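Local coordinates for protein 3-methyladenine DNA glycosylase (Helicobacter pylori, PDB 1PU6) that excises 3-methyladenine from alkylated DNA as a helix-hairpin-helix glycosylase of base excision repair, at residues Lys44-Leu49 and Phe209-Leu214; Lys106-Phe111 and Arg120-Asp125; Tyr152-Leu157 and Glu163-Asp168. All coordinates share one frame; numbering follows the deposited sequence.

Interaction 1. Residues Lys44-Leu49 and Phe209-Leu214; sequences KFEAVL and FSKQKL
Glu46 and Lys211 meet head-on and make a small surface bridge between helix 45-57 and helix 207-215, whose backbones are otherwise well separated. Lys44, the residue before the first helix, occupies its N-cap position, so the contact lies at the opening turn of that helix. Phe45 comes next. Its CB is the part that faces the lysine, 4.4 Å from Lys211 NZ, whereas the ring turns away to pack edge-to-face with Trp25, and a bound beta-mercaptoethanol lies about 3 Å from its side chain. The backbone also takes part: Phe45 N donates to a water at 3.2 Å, and Lys211 NZ reaches the same water through a long, weak bond of 3.4 Å. Glu46 then supplies the charge. Its chain bends at chi2 (55°), which folds the carboxylate round to confront the incoming ammonium. Lys211 NZ donates to Glu46 OE1 at 2.7 Å from the syn side, 23° out of the carboxylate plane; the second oxygen, Glu46 OE2, stays 3.4 Å from Lys211 NZ, so the grip is one-sided. The lysine spans the gap because its chain runs extended beyond CG (chi2 -172°), and on the way it lies against Tyr152 of helix 151-159. With little apolar packing between the two segments, the link is chiefly electrostatic, and the closeness of opposite charges would probably keep both groups ionised, tying together chain parts some 160 residues apart.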
loop_
_atom_site.group_PDB
_atom_site.type_symbol
_atom_site.label_atom_id
_atom_site.label_comp_id
_atom_site.label_asym_id
_atom_site.label_seq_id
_atom_site.Cartn_x
_atom_site.Cartn_y
_atom_site.Cartn_z
ATOM N N LYS A 44 -10.495 -6.341 -4.096
ATOM C CA LYS A 44 -10.923 -5.298 -3.189
ATOM C C LYS A 44 -10.345 -5.514 -1.805
ATOM O O LYS A 44 -10.205 -6.654 -1.357
ATOM C CB LYS A 44 -12.476 -5.228 -3.129
ATOM C CG LYS A 44 -13.122 -5.246 -4.547
ATOM N N PHE A 45 -9.990 -4.415 -1.129
ATOM C CA PHE A 45 -9.410 -4.544 0.202
ATOM C C PHE A 45 -10.325 -5.260 1.209
ATOM O O PHE A 45 -9.836 -5.944 2.101
ATOM C CB PHE A 45 -8.894 -3.213 0.766
ATOM C CG PHE A 45 -7.895 -3.412 1.887
ATOM C CD1 PHE A 45 -8.241 -3.122 3.208
ATOM C CD2 PHE A 45 -6.641 -3.969 1.639
ATOM C CE1 PHE A 45 -7.347 -3.315 4.246
ATOM C CE2 PHE A 45 -5.752 -4.188 2.682
ATOM C CZ PHE A 45 -6.105 -3.859 3.991
ATOM N N GLU A 46 -11.637 -5.182 1.037
ATOM C CA GLU A 46 -12.526 -5.884 1.953
ATOM C C GLU A 46 -12.328 -7.433 1.919
ATOM O O GLU A 46 -12.465 -8.141 2.951
ATOM C CB GLU A 46 -13.960 -5.467 1.619
ATOM C CG GLU A 46 -14.235 -3.958 1.740
ATOM C CD GLU A 46 -13.316 -3.047 0.923
ATOM O OE1 GLU A 46 -12.570 -2.240 1.545
ATOM O OE2 GLU A 46 -13.332 -3.126 -0.330
ATOM N N ALA A 47 -11.948 -7.949 0.742
ATOM C CA ALA A 47 -11.655 -9.379 0.611
ATOM C C ALA A 47 -10.337 -9.694 1.288
ATOM O O ALA A 47 -10.145 -10.791 1.853
ATOM C CB ALA A 47 -11.615 -9.790 -0.846
ATOM N N VAL A 48 -9.394 -8.751 1.179
ATOM C CA VAL A 48 -8.080 -8.942 1.816
ATOM C C VAL A 48 -8.258 -9.108 3.334
ATOM O O VAL A 48 -7.564 -9.944 3.968
ATOM C CB VAL A 48 -7.139 -7.772 1.475
ATOM C CG1 VAL A 48 -5.795 -7.875 2.225
ATOM C CG2 VAL A 48 -6.865 -7.784 -0.032
ATOM N N LEU A 49 -9.138 -8.287 3.942
ATOM C CA LEU A 49 -9.326 -8.413 5.381
ATOM C C LEU A 49 -9.763 -9.812 5.803
ATOM O O LEU A 49 -9.324 -10.299 6.863
ATOM C CB LEU A 49 -10.275 -7.345 5.963
ATOM C CG LEU A 49 -9.817 -5.897 5.790
ATOM C CD1 LEU A 49 -10.999 -4.994 6.082
ATOM C CD2 LEU A 49 -8.641 -5.556 6.732
ATOM N N PHE A 209 -12.656 8.817 -1.073
ATOM C CA PHE A 209 -13.523 9.611 -1.949
ATOM C C PHE A 209 -14.137 8.726 -3.053
ATOM O O PHE A 209 -15.365 8.786 -3.304
ATOM C CB PHE A 209 -12.732 10.819 -2.490
ATOM C CG PHE A 209 -13.507 11.675 -3.409
ATOM C CD1 PHE A 209 -13.700 11.321 -4.764
ATOM C CD2 PHE A 209 -14.038 12.861 -2.928
ATOM C CE1 PHE A 209 -14.447 12.140 -5.597
ATOM C CE2 PHE A 209 -14.764 13.701 -3.746
ATOM C CZ PHE A 209 -14.974 13.343 -5.094
ATOM N N SER A 210 -13.313 7.873 -3.662
ATOM C CA SER A 210 -13.776 7.049 -4.796
ATOM C C SER A 210 -14.746 5.923 -4.404
ATOM O O SER A 210 -15.727 5.635 -5.141
ATOM C CB SER A 210 -12.557 6.509 -5.540
ATOM O OG SER A 210 -11.738 7.588 -5.940
ATOM N N LYS A 211 -14.514 5.283 -3.257
ATOM C CA LYS A 211 -15.405 4.183 -2.791
ATOM C C LYS A 211 -16.770 4.683 -2.448
ATOM O O LYS A 211 -17.784 3.988 -2.694
ATOM C CB LYS A 211 -14.854 3.490 -1.544
ATOM C CG LYS A 211 -13.669 2.671 -1.856
ATOM C CD LYS A 211 -13.255 1.840 -0.679
ATOM C CE LYS A 211 -12.469 0.639 -1.155
ATOM N NZ LYS A 211 -11.902 -0.067 0.033
ATOM N N GLN A 212 -16.823 5.861 -1.845
ATOM C CA GLN A 212 -18.114 6.487 -1.535
ATOM C C GLN A 212 -18.866 6.918 -2.785
ATOM O O GLN A 212 -20.102 6.779 -2.871
ATOM C CB GLN A 212 -17.904 7.705 -0.647
ATOM C CG GLN A 212 -17.573 7.307 0.767
ATOM C CD GLN A 212 -17.212 8.488 1.645
ATOM O OE1 GLN A 212 -16.231 8.428 2.402
ATOM N NE2 GLN A 212 -17.993 9.564 1.551
ATOM N N LYS A 213 -18.139 7.481 -3.749
ATOM C CA LYS A 213 -18.770 7.858 -5.009
ATOM C C LYS A 213 -19.526 6.635 -5.572
ATOM O O LYS A 213 -20.642 6.771 -6.070
ATOM C CB LYS A 213 -17.738 8.396 -5.999
ATOM C CG LYS A 213 -18.323 9.378 -7.029
ATOM C CD LYS A 213 -17.812 10.810 -6.851
ATOM C CE LYS A 213 -18.301 11.766 -7.984
ATOM N NZ LYS A 213 -17.155 12.457 -8.734
ATOM N N LEU A 214 -18.930 5.447 -5.456
ATOM C CA LEU A 214 -19.552 4.216 -6.003
ATOM C C LEU A 214 -20.759 3.683 -5.196
ATOM O O LEU A 214 -21.814 3.388 -5.789
ATOM C CB LEU A 214 -18.493 3.123 -6.249
ATOM C CG LEU A 214 -17.718 3.127 -7.597
ATOM C CD1 LEU A 214 -18.041 4.313 -8.567
ATOM C CD2 LEU A 214 -16.208 3.004 -7.379
HETATM O O HOH W 1 -10.291 -1.515 -2.536
#

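Interaction 2. Residues Lys106-Phe111 and Arg120-Asp125; sequences KDFQSF and REWLLD. Unlike the reference sequence in segment 120-125: Arg120 (reference Lys).
Trp122, the residue most covered here, lays one indole face against Phe108 and turns its ring nitrogen to Asp107. The aromatic pair is edge-to-face: the edge of Phe108 points at the face of the indole, with planes at 70° and 4.8 Å between the centroids of the Phe108 ring and the five-membered ring of Trp122. Phe108 CE2 makes the closest approach, 3.4 Å from Trp122 CE2 and set over the middle of the indole. Swinging the side chain out anti to its own backbone nitrogen (chi1 -172°) carries the indole from helix 120-124 across to the end of helix 90-108, where Leu100, Asn103 and Ile104 also line it. Phe108 is buried, and Glu117 of helix 111-117 packs against it.

Asp107 takes up the polar edge of the same ring. Trp122 NE1 donates to Asp107 OD1 at 2.8 Å, with an N-H...O angle of 158°; the acceptor lies in the indole plane and uses its anti lone pair, while the carboxylate itself stands steeply to the ring. The other oxygen is engaged too, since Lys106 NZ forms a salt bridge to Asp107 OD2 at 2.9 Å from the syn side. The carboxylate is thus held through both oxygens, which would limit its rotation. Face and N-H together fix the indole in two respects: the phenyl edge covers one face, and the hydrogen bond sets its turn within its own plane. The neighbouring ammonium probably steadies the negative charge that accepts the indole N-H bond.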
loop_
_atom_site.group_PDB
_atom_site.type_symbol
_atom_site.label_atom_id
_atom_site.label_comp_id
_atom_site.label_asym_id
_atom_site.label_seq_id
_atom_site.Cartn_x
_atom_site.Cartn_y
_atom_site.Cartn_z
ATOM N N LYS A 106 16.883 -13.725 2.107
ATOM C CA LYS A 106 18.156 -13.910 1.396
ATOM C C LYS A 106 18.959 -12.627 1.198
ATOM O O LYS A 106 20.193 -12.623 1.416
ATOM C CB LYS A 106 17.880 -14.580 0.034
ATOM C CG LYS A 106 19.174 -14.921 -0.719
ATOM C CD LYS A 106 18.834 -15.839 -1.908
ATOM C CE LYS A 106 18.051 -15.128 -3.001
ATOM N NZ LYS A 106 18.805 -13.963 -3.634
ATOM N N ASP A 107 18.269 -11.545 0.822
ATOM C CA ASP A 107 18.978 -10.308 0.410
ATOM C C ASP A 107 19.143 -9.277 1.514
ATOM O O ASP A 107 20.065 -8.401 1.460
ATOM C CB ASP A 107 18.310 -9.691 -0.819
ATOM C CG ASP A 107 18.516 -10.558 -2.062
ATOM O OD1 ASP A 107 17.818 -10.286 -3.074
ATOM O OD2 ASP A 107 19.352 -11.544 -2.114
ATOM N N PHE A 108 18.245 -9.320 2.488
ATOM C CA PHE A 108 18.259 -8.313 3.557
ATOM C C PHE A 108 18.405 -8.846 4.978
ATOM O O PHE A 108 18.583 -8.060 5.911
ATOM C CB PHE A 108 16.971 -7.473 3.481
ATOM C CG PHE A 108 16.804 -6.787 2.163
ATOM C CD1 PHE A 108 17.549 -5.626 1.854
ATOM C CD2 PHE A 108 15.890 -7.282 1.208
ATOM C CE1 PHE A 108 17.394 -4.956 0.630
ATOM C CE2 PHE A 108 15.751 -6.633 -0.056
ATOM C CZ PHE A 108 16.493 -5.466 -0.345
ATOM N N GLN A 109 18.255 -10.163 5.151
ATOM C CA GLN A 109 18.423 -10.863 6.430
ATOM C C GLN A 109 17.262 -10.716 7.405
ATOM O O GLN A 109 16.945 -11.655 8.164
ATOM C CB GLN A 109 19.814 -10.582 7.088
ATOM C CG GLN A 109 20.980 -11.142 6.253
ATOM C CD GLN A 109 21.363 -10.291 5.022
ATOM O OE1 GLN A 109 21.481 -9.031 5.098
ATOM N NE2 GLN A 109 21.562 -10.979 3.872
ATOM N N SER A 110 16.642 -9.536 7.434
ATOM C CA SER A 110 15.549 -9.299 8.397
ATOM C C SER A 110 14.557 -8.321 7.821
ATOM O O SER A 110 14.890 -7.563 6.911
ATOM C CB SER A 110 16.125 -8.683 9.707
ATOM O OG SER A 110 16.745 -7.403 9.496
ATOM N N PHE A 111 13.330 -8.362 8.348
ATOM C CA PHE A 111 12.319 -7.398 7.956
ATOM C C PHE A 111 12.788 -5.990 8.363
ATOM O O PHE A 111 12.565 -5.032 7.633
ATOM C CB PHE A 111 10.953 -7.736 8.605
ATOM C CG PHE A 111 9.841 -6.870 8.158
ATOM C CD1 PHE A 111 9.500 -6.789 6.796
ATOM C CD2 PHE A 111 9.097 -6.121 9.096
ATOM C CE1 PHE A 111 8.441 -5.958 6.370
ATOM C CE2 PHE A 111 8.023 -5.301 8.677
ATOM C CZ PHE A 111 7.696 -5.228 7.320
ATOM N N ARG A 120 12.493 0.199 -4.896
ATOM C CA ARG A 120 11.371 -0.154 -5.755
ATOM C C ARG A 120 11.766 -1.228 -6.810
ATOM O O ARG A 120 10.987 -2.168 -7.065
ATOM C CB ARG A 120 10.877 1.097 -6.446
ATOM C CG ARG A 120 9.599 0.832 -7.200
ATOM C CD ARG A 120 9.384 1.827 -8.259
ATOM N NE ARG A 120 7.967 2.136 -8.468
ATOM C CZ ARG A 120 7.453 2.591 -9.600
ATOM N NH1 ARG A 120 8.216 2.713 -10.719
ATOM N NH2 ARG A 120 6.141 2.933 -9.621
ATOM N N GLU A 121 12.948 -1.082 -7.405
ATOM C CA GLU A 121 13.323 -2.017 -8.477
ATOM C C GLU A 121 13.541 -3.435 -7.936
ATOM O O GLU A 121 13.236 -4.423 -8.644
ATOM C CB GLU A 121 14.554 -1.474 -9.208
ATOM C CG GLU A 121 14.228 -0.176 -9.974
ATOM C CD GLU A 121 14.127 1.078 -9.044
ATOM O OE1 GLU A 121 13.339 2.025 -9.407
ATOM O OE2 GLU A 121 14.778 1.157 -7.921
ATOM N N TRP A 122 14.059 -3.544 -6.703
ATOM C CA TRP A 122 14.168 -4.858 -6.086
ATOM C C TRP A 122 12.753 -5.523 -5.973
ATOM O O TRP A 122 12.543 -6.702 -6.326
ATOM C CB TRP A 122 14.826 -4.703 -4.699
ATOM C CG TRP A 122 15.152 -6.077 -4.100
ATOM C CD1 TRP A 122 16.372 -6.747 -4.172
ATOM C CD2 TRP A 122 14.268 -6.926 -3.336
ATOM N NE1 TRP A 122 16.258 -7.986 -3.572
ATOM C CE2 TRP A 122 15.009 -8.090 -2.983
ATOM C CE3 TRP A 122 12.935 -6.801 -2.894
ATOM C CZ2 TRP A 122 14.421 -9.180 -2.253
ATOM C CZ3 TRP A 122 12.372 -7.868 -2.117
ATOM C CH2 TRP A 122 13.124 -9.042 -1.846
ATOM N N LEU A 123 11.766 -4.748 -5.555
ATOM C CA LEU A 123 10.372 -5.317 -5.387
ATOM C C LEU A 123 9.769 -5.714 -6.771
ATOM O O LEU A 123 9.132 -6.789 -6.901
ATOM C CB LEU A 123 9.480 -4.291 -4.708
ATOM C CG LEU A 123 9.810 -4.134 -3.211
ATOM C CD1 LEU A 123 9.110 -2.851 -2.680
ATOM C CD2 LEU A 123 9.360 -5.409 -2.386
ATOM N N LEU A 124 10.027 -4.878 -7.788
ATOM C CA LEU A 124 9.512 -5.188 -9.132
ATOM C C LEU A 124 10.164 -6.440 -9.737
ATOM O O LEU A 124 9.567 -7.084 -10.636
ATOM C CB LEU A 124 9.658 -4.002 -10.098
ATOM C CG LEU A 124 8.783 -2.822 -9.650
ATOM C CD1 LEU A 124 9.216 -1.575 -10.478
ATOM C CD2 LEU A 124 7.251 -3.083 -9.785
ATOM N N ASP A 125 11.367 -6.796 -9.269
ATOM C CA ASP A 125 11.995 -8.033 -9.679
ATOM C C ASP A 125 11.468 -9.295 -8.980
ATOM O O ASP A 125 11.947 -10.433 -9.240
ATOM C CB ASP A 125 13.522 -7.917 -9.498
ATOM C CG ASP A 125 14.147 -7.073 -10.632
ATOM O OD1 ASP A 125 15.255 -6.511 -10.448
ATOM O OD2 ASP A 125 13.553 -6.964 -11.725
#

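Interaction 3. Residues Tyr152-Leu157 and Glu163-Asp168; sequences YSYLFL and EIEDYD
Tyr154 meets both Ile164 and Glu165, while Leu157, one helical turn further on, meets Ile164. The aromatic contacts come first. The ring edge of Tyr154 faces the backbone of the loop, its CD1 lying 3.3 Å from Ile164 O, which sits near the ring plane. Further along the ring, Tyr154 CE1 touches the methylene Glu165 CG at 3.5 Å. With CG anti to the backbone nitrogen (chi1 172°), the tyrosine leans from helix 151-159 along the loop, and its hydroxyl ends beside the glutamate; Tyr154 OH and Glu165 OE1 are 3.5 Å apart. The carboxylate plane is turned 65° from the ring and stands beside the hydroxyl.

The apolar contact is small: Leu157 CD1 and Ile164 CD1 touch at 4.0 Å. Ile164 gets there by extending its CG1 branch (chi2 171°). Both residues also rest on Phe173 of helix 167-179, and Leu157 on Leu170 and on Ile7 of helix 4-12, which makes this the inner side of the contact.

Water supplies the polar link between the backbones. One molecule donates to Tyr154 O at 3.0 Å and accepts from Ile164 N at 2.9 Å, so it ties a helix carbonyl to a loop amide that do not pair directly. Beyond it the chain enters the next helix, with Asp166 as N-cap, its OD2 accepting from Glu169 N. The whole is a helix-loop-helix stretch of the chain, in which the loop leaving helix 151-159 folds back beside it before helix 167-179 begins, within the all-helical fold of the HhH-GPD glycosylases.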
loop_
_atom_site.group_PDB
_atom_site.type_symbol
_atom_site.label_atom_id
_atom_site.label_comp_id
_atom_site.label_asym_id
_atom_site.label_seq_id
_atom_site.Cartn_x
_atom_site.Cartn_y
_atom_site.Cartn_z
ATOM N N TYR A 152 -8.284 4.093 -9.179
ATOM C CA TYR A 152 -9.083 5.163 -8.573
ATOM C C TYR A 152 -8.474 6.531 -8.861
ATOM O O TYR A 152 -9.188 7.469 -9.172
ATOM C CB TYR A 152 -9.210 4.996 -7.077
ATOM C CG TYR A 152 -10.060 3.860 -6.575
ATOM C CD1 TYR A 152 -9.569 3.001 -5.592
ATOM C CD2 TYR A 152 -11.357 3.668 -7.026
ATOM C CE1 TYR A 152 -10.348 1.959 -5.062
ATOM C CE2 TYR A 152 -12.141 2.630 -6.513
ATOM C CZ TYR A 152 -11.622 1.783 -5.517
ATOM O OH TYR A 152 -12.370 0.732 -5.008
ATOM N N SER A 153 -7.140 6.655 -8.726
ATOM C CA SER A 153 -6.466 7.958 -8.885
ATOM C C SER A 153 -6.592 8.401 -10.331
ATOM O O SER A 153 -6.750 9.594 -10.617
ATOM C CB SER A 153 -4.954 7.842 -8.550
ATOM O OG SER A 153 -4.818 7.408 -7.211
ATOM N N TYR A 154 -6.393 7.456 -11.252
ATOM C CA TYR A 154 -6.557 7.744 -12.670
ATOM C C TYR A 154 -7.940 8.312 -12.977
ATOM O O TYR A 154 -8.040 9.321 -13.668
ATOM C CB TYR A 154 -6.294 6.468 -13.506
ATOM C CG TYR A 154 -6.628 6.653 -14.951
ATOM C CD1 TYR A 154 -5.808 7.387 -15.808
ATOM C CD2 TYR A 154 -7.800 6.100 -15.455
ATOM C CE1 TYR A 154 -6.170 7.553 -17.159
ATOM C CE2 TYR A 154 -8.152 6.235 -16.746
ATOM C CZ TYR A 154 -7.356 6.975 -17.607
ATOM O OH TYR A 154 -7.792 7.089 -18.897
ATOM N N LEU A 155 -8.987 7.634 -12.516
ATOM C CA LEU A 155 -10.367 8.019 -12.818
ATOM C C LEU A 155 -10.716 9.313 -12.146
ATOM O O LEU A 155 -11.433 10.123 -12.749
ATOM C CB LEU A 155 -11.363 6.932 -12.349
ATOM C CG LEU A 155 -11.337 5.617 -13.157
ATOM C CD1 LEU A 155 -12.203 4.567 -12.496
ATOM C CD2 LEU A 155 -11.787 5.852 -14.619
ATOM N N PHE A 156 -10.221 9.513 -10.903
ATOM C CA PHE A 156 -10.401 10.764 -10.147
ATOM C C PHE A 156 -9.804 11.957 -10.921
ATOM O O PHE A 156 -10.461 12.996 -11.097
ATOM C CB PHE A 156 -9.762 10.603 -8.736
ATOM C CG PHE A 156 -9.763 11.869 -7.909
ATOM C CD1 PHE A 156 -8.739 12.810 -8.024
ATOM C CD2 PHE A 156 -10.783 12.101 -6.995
ATOM C CE1 PHE A 156 -8.767 13.983 -7.257
ATOM C CE2 PHE A 156 -10.807 13.252 -6.201
ATOM C CZ PHE A 156 -9.801 14.192 -6.320
ATOM N N LEU A 157 -8.576 11.822 -11.413
ATOM C CA LEU A 157 -7.939 12.923 -12.155
ATOM C C LEU A 157 -8.603 13.142 -13.508
ATOM O O LEU A 157 -8.808 14.295 -13.907
ATOM C CB LEU A 157 -6.469 12.635 -12.356
ATOM C CG LEU A 157 -5.361 13.398 -11.700
ATOM C CD1 LEU A 157 -3.993 13.137 -12.443
ATOM C CD2 LEU A 157 -5.610 14.918 -11.485
ATOM N N GLU A 163 -5.840 13.399 -18.040
ATOM C CA GLU A 163 -5.745 11.948 -18.274
ATOM C C GLU A 163 -4.282 11.539 -18.346
ATOM O O GLU A 163 -3.578 11.969 -19.250
ATOM C CB GLU A 163 -6.376 11.580 -19.618
ATOM C CG GLU A 163 -7.889 11.555 -19.601
ATOM N N ILE A 164 -3.816 10.737 -17.393
ATOM C CA ILE A 164 -2.445 10.259 -17.407
ATOM C C ILE A 164 -2.513 8.765 -17.222
ATOM O O ILE A 164 -2.670 8.278 -16.102
ATOM C CB ILE A 164 -1.592 10.926 -16.278
ATOM C CG1 ILE A 164 -1.679 12.468 -16.313
ATOM C CG2 ILE A 164 -0.128 10.444 -16.364
ATOM C CD1 ILE A 164 -1.013 13.208 -15.050
ATOM N N GLU A 165 -2.385 8.036 -18.321
ATOM C CA GLU A 165 -2.580 6.593 -18.264
ATOM C C GLU A 165 -1.350 5.861 -17.733
ATOM O O GLU A 165 -1.498 4.764 -17.176
ATOM C CB GLU A 165 -2.994 6.051 -19.644
ATOM C CG GLU A 165 -4.511 6.040 -19.836
ATOM C CD GLU A 165 -4.972 6.783 -21.071
ATOM O OE1 GLU A 165 -5.146 8.015 -20.971
ATOM O OE2 GLU A 165 -5.186 6.125 -22.130
ATOM N N ASP A 166 -0.152 6.447 -17.860
ATOM C CA ASP A 166 1.053 5.749 -17.452
ATOM C C ASP A 166 1.261 5.844 -15.947
ATOM O O ASP A 166 1.216 6.963 -15.396
ATOM C CB ASP A 166 2.247 6.342 -18.177
ATOM C CG ASP A 166 3.530 5.703 -17.772
ATOM O OD1 ASP A 166 3.858 4.604 -18.318
ATOM O OD2 ASP A 166 4.274 6.218 -16.898
ATOM N N TYR A 167 1.507 4.700 -15.294
ATOM C CA TYR A 167 1.605 4.697 -13.809
ATOM C C TYR A 167 2.655 5.706 -13.312
ATOM O O TYR A 167 2.360 6.475 -12.408
ATOM C CB TYR A 167 1.935 3.259 -13.264
ATOM C CG TYR A 167 1.974 3.168 -11.758
ATOM C CD1 TYR A 167 0.918 2.549 -11.053
ATOM C CD2 TYR A 167 3.024 3.743 -11.037
ATOM C CE1 TYR A 167 0.922 2.489 -9.669
ATOM C CE2 TYR A 167 3.027 3.740 -9.686
ATOM C CZ TYR A 167 1.993 3.091 -8.991
ATOM O OH TYR A 167 2.029 3.103 -7.605
ATOM N N ASP A 168 3.883 5.683 -13.840
ATOM C CA ASP A 168 4.953 6.510 -13.245
ATOM C C ASP A 168 4.743 8.022 -13.444
ATOM O O ASP A 168 5.142 8.864 -12.618
ATOM C CB ASP A 168 6.330 6.143 -13.790
ATOM C CG ASP A 168 6.798 4.748 -13.321
ATOM O OD1 ASP A 168 7.698 4.143 -13.969
ATOM O OD2 ASP A 168 6.315 4.155 -12.359
HETATM O O HOH W 2 -5.749 10.564 -15.224
#

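Interactions 1 and 3 have centres about 17 Å apart and share an interface of helices 151-159 and 207-215: Ser210 CB packs on Tyr152 CD2 at 3.4 Å, and Phe209 on Phe156. The helix that sends Lys211 to Glu46 is seated on the first helix of interaction 3. Interaction 2 lies farther off, its centre about 29 Å from that of interaction 1 and 27 Å from that of interaction 3, yet a salt bridge from Arg120 NH1 to Asp168 OD2 (2.9 Å) joins it to the latter. Helix 120-124 and helix 131-141 with the intervening glycine-rich turn are consistent with the family's DNA-binding helix-hairpin-helix. The beta-mercaptoethanol beside Phe45, probably from the crystallisation liquor, may mark a pocket.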